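PDB 6W32: phosphatidylinositol transfer protein SFH5 from Saccharomyces cerevisiae, which binds and transfers phosphatidylinositol without detectable phosphatidylcholine transfer, binds heme b, and regulates phosphatidylinositol 4,5-bisphosphate homeostasis at the plasma membrane. Local coordinates for residues Pro101-Tyr106 / Glu163-Ser167. Residues are numbered along the deposited sequence; the frame is centred on the assembly and turned at random.
Sequences PLSCAY and EKGLS
Ala-105 presents its methyl group to Glu-163 and Lys-164, its CB lying 3.8 Å from CG of Lys-164 and 4.1 Å from CB of Glu-163. From there the side chains of Glu-163 and Lys-164 diverge. The lysine chain runs past the phenol of Tyr-106 in the opposite direction, and Lys-164 CG is 4.0 Å from Tyr-106 CE1, approaching the ring at an oblique angle. A bend at chi3 (-137°) brings Lys-164 CE to 3.5 Å from the carbonyl O of Ala-105. The same Ala-105 CB sits over the centre of the Tyr-106 ring, 3.8 Å above its plane. Beyond the lysine, Tyr-106 OH lies 3.6 Å from Ser-167 CB. Glu-163 takes the other course: a bend at chi2 (-83°) lays its carboxylate alongside Pro-101, and Glu-163 OE1 faces CD2 of Leu-102 at 3.9 Å.

These contacts join the short helix 101-106, which follows helix 82-98, to the late part of helix 151-166 in the CRAL-TRIO domain of this Sec14-like protein, away from the heme, which Glu-163 does not touch. No hydrogen bond or salt bridge links the two segments, and the buried carboxylate of Glu-163 finds its polar partners outside them, OE2 forming a salt bridge with Arg-96 and a hydrogen bond with Tyr-212. Pro-101 also touches Trp-95, Arg-96 and Ile-159, while Leu-295 of helix 289-298 packs against both Leu-102 and Tyr-106.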
ATOM      1  N   PRO A 101      10.253  -0.155  -6.203  1.00 58.79           N
ATOM      2  CA  PRO A 101       9.397  -0.683  -5.119  1.00 57.81           C
ATOM      3  C   PRO A 101       9.470  -2.196  -5.003  1.00 59.29           C
ATOM      4  O   PRO A 101       9.563  -2.714  -3.884  1.00 60.86           O
ATOM      5  CB  PRO A 101       7.978  -0.205  -5.478  1.00 50.87           C
ATOM      6  CG  PRO A 101       8.106   0.512  -6.810  1.00 60.24           C
ATOM      7  CD  PRO A 101       9.483   0.256  -7.384  1.00 55.59           C
ATOM      8  N   LEU A 102       9.459  -2.925  -6.121  1.00 58.12           N
ATOM      9  CA  LEU A 102       9.554  -4.379  -6.032  1.00 56.85           C
ATOM     10  C   LEU A 102      10.797  -4.784  -5.268  1.00 57.83           C
ATOM     11  O   LEU A 102      10.767  -5.727  -4.469  1.00 56.46           O
ATOM     12  CB  LEU A 102       9.588  -5.005  -7.422  1.00 55.68           C
ATOM     13  CG  LEU A 102       8.268  -5.238  -8.136  1.00 58.09           C
ATOM     14  CD1 LEU A 102       8.460  -6.280  -9.238  1.00 55.23           C
ATOM     15  CD2 LEU A 102       7.211  -5.662  -7.135  1.00 55.71           C
ATOM     16  N   SER A 103      11.903  -4.068  -5.492  1.00 62.52           N
ATOM     17  CA  SER A 103      13.181  -4.461  -4.902  1.00 60.58           C
ATOM     18  C   SER A 103      13.234  -4.134  -3.417  1.00 56.50           C
ATOM     19  O   SER A 103      13.789  -4.913  -2.641  1.00 58.41           O
ATOM     20  CB  SER A 103      14.343  -3.790  -5.645  1.00 63.04           C
ATOM     21  OG  SER A 103      15.420  -3.539  -4.759  1.00 64.92           O
ATOM     22  N   CYS A 104      12.643  -3.004  -3.002  1.00 55.31           N
ATOM     23  CA  CYS A 104      12.459  -2.718  -1.578  1.00 55.99           C
ATOM     24  C   CYS A 104      11.839  -3.879  -0.787  1.00 57.92           C
ATOM     25  O   CYS A 104      12.209  -4.103   0.370  1.00 55.03           O
ATOM     26  CB  CYS A 104      11.583  -1.493  -1.412  1.00 52.42           C
ATOM     27  SG  CYS A 104      12.409   0.032  -1.757  1.00 54.62           S
ATOM     28  N   ALA A 105      10.902  -4.621  -1.379  1.00 55.69           N
ATOM     29  CA  ALA A 105      10.274  -5.711  -0.645  1.00 58.15           C
ATOM     30  C   ALA A 105      11.071  -7.006  -0.696  1.00 62.43           C
ATOM     31  O   ALA A 105      11.210  -7.671   0.340  1.00 65.20           O
ATOM     32  CB  ALA A 105       8.858  -5.985  -1.174  1.00 54.27           C
ATOM     33  N   TYR A 106      11.597  -7.382  -1.871  1.00 57.19           N
ATOM     34  CA  TYR A 106      12.053  -8.749  -2.117  1.00 64.61           C
ATOM     35  C   TYR A 106      13.573  -8.915  -2.223  1.00 62.54           C
ATOM     36  O   TYR A 106      14.057 -10.056  -2.326  1.00 57.82           O
ATOM     37  CB  TYR A 106      11.395  -9.286  -3.393  1.00 61.33           C
ATOM     38  CG  TYR A 106       9.900  -9.259  -3.338  1.00 61.93           C
ATOM     39  CD1 TYR A 106       9.213  -9.717  -2.217  1.00 66.44           C
ATOM     40  CD2 TYR A 106       9.160  -8.765  -4.397  1.00 67.14           C
ATOM     41  CE1 TYR A 106       7.821  -9.699  -2.171  1.00 64.22           C
ATOM     42  CE2 TYR A 106       7.769  -8.719  -4.345  1.00 64.76           C
ATOM     43  CZ  TYR A 106       7.113  -9.196  -3.238  1.00 62.45           C
ATOM     44  OH  TYR A 106       5.745  -9.163  -3.219  1.00 69.65           O
ATOM     45  N   GLU A 163       4.419  -3.007  -0.593  1.00 45.80           N
ATOM     46  CA  GLU A 163       4.363  -3.893  -1.750  1.00 45.69           C
ATOM     47  C   GLU A 163       4.054  -5.334  -1.350  1.00 45.82           C
ATOM     48  O   GLU A 163       3.241  -5.990  -2.005  1.00 51.88           O
ATOM     49  CB  GLU A 163       5.665  -3.791  -2.532  1.00 44.04           C
ATOM     50  CG  GLU A 163       5.787  -2.473  -3.262  1.00 46.11           C
ATOM     51  CD  GLU A 163       5.050  -2.483  -4.598  1.00 49.91           C
ATOM     52  OE1 GLU A 163       4.644  -3.574  -5.050  1.00 49.48           O
ATOM     53  OE2 GLU A 163       4.915  -1.410  -5.221  1.00 46.86           O
ATOM     54  N   LYS A 164       4.670  -5.842  -0.276  1.00 43.19           N
ATOM     55  CA  LYS A 164       4.346  -7.185   0.206  1.00 45.22           C
ATOM     56  C   LYS A 164       2.857  -7.318   0.534  1.00 53.69           C
ATOM     57  O   LYS A 164       2.251  -8.377   0.319  1.00 53.05           O
ATOM     58  CB  LYS A 164       5.182  -7.519   1.443  1.00 52.71           C
ATOM     59  CG  LYS A 164       6.619  -8.011   1.196  1.00 56.05           C
ATOM     60  CD  LYS A 164       7.256  -8.552   2.482  1.00 55.64           C
ATOM     61  CE  LYS A 164       8.705  -8.110   2.682  1.00 64.26           C
ATOM     62  NZ  LYS A 164       8.831  -7.165   3.866  1.00 67.55           N
ATOM     63  N   GLY A 165       2.245  -6.252   1.057  1.00 52.96           N
ATOM     64  CA  GLY A 165       0.821  -6.313   1.346  1.00 53.62           C
ATOM     65  C   GLY A 165       0.010  -6.598   0.100  1.00 56.31           C
ATOM     66  O   GLY A 165      -0.852  -7.484   0.095  1.00 55.26           O
ATOM     67  N   LEU A 166       0.309  -5.875  -0.989  1.00 53.08           N
ATOM     68  CA  LEU A 166      -0.443  -6.030  -2.221  1.00 49.69           C
ATOM     69  C   LEU A 166      -0.155  -7.342  -2.916  1.00 54.84           C
ATOM     70  O   LEU A 166      -0.912  -7.704  -3.827  1.00 65.33           O
ATOM     71  CB  LEU A 166      -0.160  -4.892  -3.189  1.00 50.49           C
ATOM     72  CG  LEU A 166      -0.068  -3.476  -2.642  1.00 52.28           C
ATOM     73  CD1 LEU A 166       0.502  -2.547  -3.689  1.00 43.40           C
ATOM     74  CD2 LEU A 166      -1.430  -3.018  -2.227  1.00 56.92           C
ATOM     75  N   SER A 167       0.884  -8.087  -2.518  1.00 50.82           N
ATOM     76  CA  SER A 167       0.945  -9.418  -3.113  1.00 56.82           C
ATOM     77  C   SER A 167      -0.161 -10.325  -2.612  1.00 58.33           C
ATOM     78  O   SER A 167      -0.273 -11.448  -3.104  1.00 65.15           O
ATOM     79  CB  SER A 167       2.271 -10.124  -2.844  1.00 66.14           C
ATOM     80  OG  SER A 167       2.185 -11.472  -3.333  1.00 80.79           O
TER